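Pleckstrin homology domain-containing family A member 8 (Homo sapiens, PDB 5KDI) binds simple glycosphingolipids in a GLTP-fold domain and probably transfers them between membranes. Local coordinates at residues Thr2-Ile14 with Ala26-Leu38. The protein carries 2 engineered substitutions. Residues are numbered along the deposited sequence; the frame is centred on the assembly and turned at random.
Sequences TFFSTMNTSFSDI and AFLASCYAVVPVL. With 6S8 ((~{Z})-~{N}-[(~{E},2~{S},3~{R})-1-[(2~{R},3~{R},4~{S},5~{R},6~{R})-6-(hydroxymethyl)-3,4,5-tris(oxidanyl)oxan-2-yl]oxy-3-oxidanyl-octadec-4-en-2-yl]octadec-9-enamide), chain C.
With CG of Phe3 swung opposite its own nitrogen (chi1 162°) and CG2 of Val37 set trans to the carbonyl carbon, the valine methyl comes to rest over one face of the phenylalanine ring, CG2 standing 3.9 Å from the ring centroid. Thr9 CG2 lies over the opposite face, toward the rim, so a methyl group sits on each side of the ring. Its edge reaches the turn between helices 24-32 and 35-41: CE1 lies 3.2 Å from Ala33 O, near the ring plane, an approach that would set slightly positive ring hydrogens against the carbonyl oxygen. Phe3 also meets the lipid obliquely, with its CE2 3.6 Å from CAR, the last carbon of the acyl chain. Phe4, Val34 and Val37 also touch this end of the chain.

Farther along, Phe11 lies flat over Ser30, whose CB sits 3.7 Å from the ring centroid and only 16° off its normal. The edge of the same ring is directed at the face of Phe27 in an offset edge-to-face pair, with the planes at 68°; Tyr185 of helix 172-202 makes a further edge-to-face contact with Phe11. Ile14 rests its CD1 near Ala26 O and the Ser30 hydroxyl, and its CG1 against Ala26 CB.

Polar groups are joined through two waters. One donates to Asn8 O and Ala26 O and accepts from Ser30 OG; the other bridges Thr9 O (2.9 Å) and Ser30 O (2.6 Å). These waters link loop carbonyls to helix carbonyls, pairs of acceptors that could not bond directly. The N-terminal loop is thus fastened to helix 24-32 by aromatic and aliphatic packing and by water bridges, whereas the lipid-facing side meets the acyl-chain end with carbon atoms, consistent with holding it by shape and hydrophobicity rather than by directed bonds.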
# COMPACT_ATOMS: atom_id res chain seq x y z
N THR A 2 -0.47 -15.88 -9.08
CA THR A 2 0.32 -15.47 -7.96
C THR A 2 -0.55 -14.69 -6.97
O THR A 2 -1.71 -14.36 -7.26
CB THR A 2 1.53 -14.59 -8.32
OG1 THR A 2 1.03 -13.28 -8.55
CG2 THR A 2 2.41 -15.12 -9.54
N PHE A 3 0.01 -14.39 -5.79
CA PHE A 3 -0.66 -13.55 -4.85
C PHE A 3 -1.29 -12.31 -5.53
O PHE A 3 -2.41 -11.86 -5.17
CB PHE A 3 0.34 -13.06 -3.78
CG PHE A 3 -0.11 -11.84 -2.99
CD1 PHE A 3 -1.03 -11.97 -1.96
CD2 PHE A 3 0.29 -10.54 -3.33
CE1 PHE A 3 -1.51 -10.89 -1.24
CE2 PHE A 3 -0.18 -9.43 -2.61
CZ PHE A 3 -1.08 -9.61 -1.56
N PHE A 4 -0.53 -11.71 -6.47
CA PHE A 4 -0.91 -10.44 -7.06
C PHE A 4 -2.08 -10.48 -7.99
O PHE A 4 -2.63 -9.40 -8.30
CB PHE A 4 0.30 -9.82 -7.78
CG PHE A 4 1.44 -9.54 -6.88
CD1 PHE A 4 1.39 -8.47 -6.02
CD2 PHE A 4 2.55 -10.37 -6.86
CE1 PHE A 4 2.44 -8.21 -5.14
CE2 PHE A 4 3.60 -10.11 -6.01
CZ PHE A 4 3.54 -9.04 -5.15
N SER A 5 -2.61 -11.69 -8.25
CA SER A 5 -3.83 -11.84 -9.02
C SER A 5 -4.92 -12.57 -8.29
O SER A 5 -5.94 -12.93 -8.88
CB SER A 5 -3.54 -12.47 -10.39
OG SER A 5 -2.80 -13.67 -10.31
N THR A 6 -4.76 -12.72 -6.98
CA THR A 6 -5.78 -13.36 -6.18
C THR A 6 -6.96 -12.44 -6.02
O THR A 6 -6.84 -11.20 -6.08
CB THR A 6 -5.20 -13.86 -4.83
OG1 THR A 6 -4.61 -12.73 -4.10
CG2 THR A 6 -4.22 -15.04 -5.06
N MET A 7 -8.15 -12.99 -5.74
CA MET A 7 -9.37 -12.16 -5.66
C MET A 7 -9.20 -11.02 -4.61
O MET A 7 -8.66 -11.24 -3.48
CB MET A 7 -10.51 -13.08 -5.21
CG MET A 7 -11.90 -12.44 -5.17
SD MET A 7 -12.40 -11.44 -6.61
CE MET A 7 -13.49 -12.58 -7.45
N ASN A 8 -9.65 -9.81 -4.98
CA ASN A 8 -9.62 -8.55 -4.18
C ASN A 8 -8.23 -7.97 -4.03
O ASN A 8 -8.09 -6.86 -3.48
CB ASN A 8 -10.28 -8.73 -2.78
CG ASN A 8 -11.69 -9.20 -2.88
OD1 ASN A 8 -12.53 -8.59 -3.60
ND2 ASN A 8 -11.97 -10.35 -2.24
N THR A 9 -7.18 -8.65 -4.50
CA THR A 9 -5.84 -8.17 -4.25
C THR A 9 -5.41 -7.06 -5.17
O THR A 9 -4.88 -6.01 -4.72
CB THR A 9 -4.83 -9.31 -4.28
OG1 THR A 9 -5.17 -10.26 -3.25
CG2 THR A 9 -3.41 -8.86 -4.18
N SER A 10 -5.58 -7.24 -6.48
CA SER A 10 -4.92 -6.31 -7.38
C SER A 10 -5.62 -4.95 -7.58
O SER A 10 -6.81 -4.83 -7.90
CB SER A 10 -4.72 -6.93 -8.77
OG SER A 10 -3.86 -6.09 -9.50
N PHE A 11 -4.80 -3.93 -7.49
CA PHE A 11 -5.22 -2.61 -7.89
C PHE A 11 -5.72 -2.52 -9.36
O PHE A 11 -6.56 -1.71 -9.71
CB PHE A 11 -4.11 -1.61 -7.66
CG PHE A 11 -3.76 -1.40 -6.23
CD1 PHE A 11 -4.46 -0.50 -5.49
CD2 PHE A 11 -2.79 -2.21 -5.61
CE1 PHE A 11 -4.19 -0.33 -4.12
CE2 PHE A 11 -2.50 -2.04 -4.28
CZ PHE A 11 -3.22 -1.11 -3.54
N SER A 12 -5.23 -3.43 -10.21
CA SER A 12 -5.58 -3.53 -11.61
C SER A 12 -7.00 -4.01 -11.87
O SER A 12 -7.47 -3.89 -13.00
CB SER A 12 -4.56 -4.34 -12.37
OG SER A 12 -4.55 -5.72 -12.08
N ASP A 13 -7.67 -4.55 -10.84
CA ASP A 13 -9.04 -5.02 -10.98
C ASP A 13 -10.04 -3.99 -10.41
O ASP A 13 -11.22 -4.25 -10.36
CB ASP A 13 -9.22 -6.39 -10.33
CG ASP A 13 -8.62 -7.53 -11.13
OD1 ASP A 13 -8.46 -7.36 -12.33
OD2 ASP A 13 -8.25 -8.57 -10.50
N ILE A 14 -9.52 -2.81 -10.03
CA ILE A 14 -10.34 -1.72 -9.59
C ILE A 14 -10.62 -0.78 -10.77
O ILE A 14 -9.69 -0.19 -11.37
CB ILE A 14 -9.67 -0.92 -8.45
CG1 ILE A 14 -9.25 -1.81 -7.28
CG2 ILE A 14 -10.58 0.20 -8.02
CD1 ILE A 14 -8.59 -1.05 -6.16
N ALA A 26 -13.09 -1.38 -2.58
CA ALA A 26 -12.09 -2.12 -3.36
C ALA A 26 -10.66 -1.65 -3.08
O ALA A 26 -9.74 -2.45 -2.96
CB ALA A 26 -12.42 -2.08 -4.85
N PHE A 27 -10.48 -0.34 -2.99
CA PHE A 27 -9.18 0.21 -2.65
C PHE A 27 -8.69 -0.31 -1.30
O PHE A 27 -7.54 -0.71 -1.16
CB PHE A 27 -9.20 1.74 -2.75
CG PHE A 27 -7.85 2.35 -2.50
CD1 PHE A 27 -7.00 2.56 -3.58
CD2 PHE A 27 -7.44 2.73 -1.26
CE1 PHE A 27 -5.78 3.13 -3.41
CE2 PHE A 27 -6.20 3.35 -1.07
CZ PHE A 27 -5.38 3.52 -2.14
N LEU A 28 -9.55 -0.24 -0.28
CA LEU A 28 -9.16 -0.64 1.06
C LEU A 28 -8.85 -2.15 1.08
O LEU A 28 -7.97 -2.60 1.82
CB LEU A 28 -10.19 -0.24 2.07
CG LEU A 28 -10.38 1.29 2.27
CD1 LEU A 28 -11.49 1.51 3.29
CD2 LEU A 28 -9.09 1.96 2.73
N ALA A 29 -9.58 -2.93 0.28
CA ALA A 29 -9.31 -4.39 0.20
C ALA A 29 -7.96 -4.68 -0.39
O ALA A 29 -7.24 -5.58 0.07
CB ALA A 29 -10.42 -5.12 -0.58
N SER A 30 -7.58 -3.88 -1.37
CA SER A 30 -6.25 -4.03 -1.98
C SER A 30 -5.16 -3.67 -0.96
O SER A 30 -4.06 -4.30 -0.93
CB SER A 30 -6.13 -3.22 -3.27
OG SER A 30 -6.95 -3.84 -4.28
N CYS A 31 -5.42 -2.65 -0.15
CA CYS A 31 -4.45 -2.30 0.90
C CYS A 31 -4.33 -3.43 1.91
O CYS A 31 -3.23 -3.81 2.36
CB CYS A 31 -4.91 -1.00 1.57
SG CYS A 31 -4.83 0.50 0.57
N TYR A 32 -5.47 -3.99 2.29
CA TYR A 32 -5.45 -5.03 3.32
C TYR A 32 -4.72 -6.32 2.85
O TYR A 32 -4.11 -7.02 3.64
CB TYR A 32 -6.87 -5.41 3.72
CG TYR A 32 -6.81 -6.42 4.84
CD1 TYR A 32 -6.54 -6.05 6.10
CD2 TYR A 32 -6.87 -7.77 4.57
CE1 TYR A 32 -6.43 -6.99 7.16
CE2 TYR A 32 -6.68 -8.74 5.58
CZ TYR A 32 -6.48 -8.30 6.88
OH TYR A 32 -6.34 -9.18 7.87
N ALA A 33 -4.77 -6.58 1.56
CA ALA A 33 -4.34 -7.87 1.00
C ALA A 33 -2.92 -8.23 1.35
O ALA A 33 -2.56 -9.41 1.43
CB ALA A 33 -4.56 -7.89 -0.53
N VAL A 34 -2.05 -7.23 1.57
CA VAL A 34 -0.66 -7.53 1.93
C VAL A 34 -0.48 -7.98 3.38
O VAL A 34 0.60 -8.48 3.74
CB VAL A 34 0.32 -6.40 1.60
CG1 VAL A 34 0.23 -5.99 0.12
CG2 VAL A 34 0.07 -5.22 2.50
N VAL A 35 -1.48 -7.72 4.21
CA VAL A 35 -1.38 -8.06 5.66
C VAL A 35 -1.05 -9.55 5.92
O VAL A 35 -0.08 -9.85 6.67
CB VAL A 35 -2.61 -7.50 6.44
CG1 VAL A 35 -2.74 -8.05 7.86
CG2 VAL A 35 -2.56 -5.99 6.46
N PRO A 36 -1.75 -10.47 5.25
CA PRO A 36 -1.42 -11.89 5.45
C PRO A 36 -0.03 -12.28 4.95
O PRO A 36 0.57 -13.22 5.49
CB PRO A 36 -2.50 -12.62 4.63
CG PRO A 36 -3.65 -11.68 4.64
CD PRO A 36 -3.07 -10.32 4.58
N VAL A 37 0.47 -11.56 3.95
CA VAL A 37 1.83 -11.80 3.50
C VAL A 37 2.80 -11.37 4.57
O VAL A 37 3.76 -12.09 4.86
CB VAL A 37 2.16 -11.15 2.14
CG1 VAL A 37 3.57 -11.50 1.69
CG2 VAL A 37 1.12 -11.58 1.09
N LEU A 38 2.56 -10.20 5.18
CA LEU A 38 3.44 -9.71 6.30
C LEU A 38 3.43 -10.74 7.42
O LEU A 38 4.49 -11.05 8.02
CB LEU A 38 2.94 -8.37 6.84
CG LEU A 38 3.15 -7.15 5.94
CD1 LEU A 38 2.31 -5.89 6.35
CD2 LEU A 38 4.65 -6.83 5.86
C1 6S8 C . 3.23 7.09 10.98
C2 6S8 C . 4.18 6.01 10.52
N2 6S8 C . 3.56 5.28 9.42
C3 6S8 C . 4.49 5.05 11.70
O3 6S8 C . 5.03 5.85 12.77
C4 6S8 C . 5.45 4.01 11.26
C5 6S8 C . 5.13 2.71 11.29
C6 6S8 C . 6.03 1.57 10.90
C7 6S8 C . 7.38 1.89 10.32
C8 6S8 C . 8.16 0.63 10.54
C9 6S8 C . 9.17 0.55 9.45
C10 6S8 C . 8.50 0.05 8.20
C11 6S8 C . 9.07 -1.31 7.77
C12 6S8 C . 8.88 -1.48 6.28
C13 6S8 C . 8.22 -2.77 5.83
C14 6S8 C . 9.11 -4.00 5.83
C15 6S8 C . 8.75 -4.97 4.70
C16 6S8 C . 8.57 -6.44 5.04
C17 6S8 C . 9.39 -7.49 4.28
C18 6S8 C . 9.09 -7.65 2.79
C1A 6S8 C . 0.86 7.41 11.23
O1A 6S8 C . 1.97 6.56 11.41
C2A 6S8 C . -0.40 6.59 11.16
O2A 6S8 C . -0.30 5.72 10.01
C3A 6S8 C . -1.65 7.46 11.16
O3A 6S8 C . -2.79 6.63 11.25
C4A 6S8 C . -1.59 8.43 12.33
O4A 6S8 C . -1.85 7.77 13.56
O5A 6S8 C . 1.18 10.65 13.58
C5M 6S8 C . -0.27 9.17 12.31
C6A 6S8 C . -0.16 10.12 13.48
O6A 6S8 C . 0.80 8.23 12.38
CAA 6S8 C . 4.13 5.14 8.23
OAA 6S8 C . 5.18 5.67 7.89
CAB 6S8 C . 3.34 4.29 7.28
CAC 6S8 C . 3.93 2.91 7.69
CAD 6S8 C . 4.41 2.22 6.48
CAE 6S8 C . 3.57 0.97 6.37
CAF 6S8 C . 4.08 0.27 5.12
CAG 6S8 C . 2.89 -0.16 4.23
CAH 6S8 C . 3.15 -1.53 3.59
CAI 6S8 C . 4.27 -1.35 2.61
CAJ 6S8 C . 5.24 -2.24 2.41
CAK 6S8 C . 5.35 -3.57 3.10
CAL 6S8 C . 6.22 -4.33 2.10
CAM 6S8 C . 6.12 -5.84 2.19
CAN 6S8 C . 4.71 -6.28 1.97
CAO 6S8 C . 4.70 -7.67 1.38
CAP 6S8 C . 4.64 -7.67 -0.12
CAQ 6S8 C . 3.56 -8.56 -0.63
CAR 6S8 C . 3.01 -7.92 -1.85
O HOH W 1 -9.90 -4.97 -4.21
O HOH W 2 -2.79 -5.66 -2.81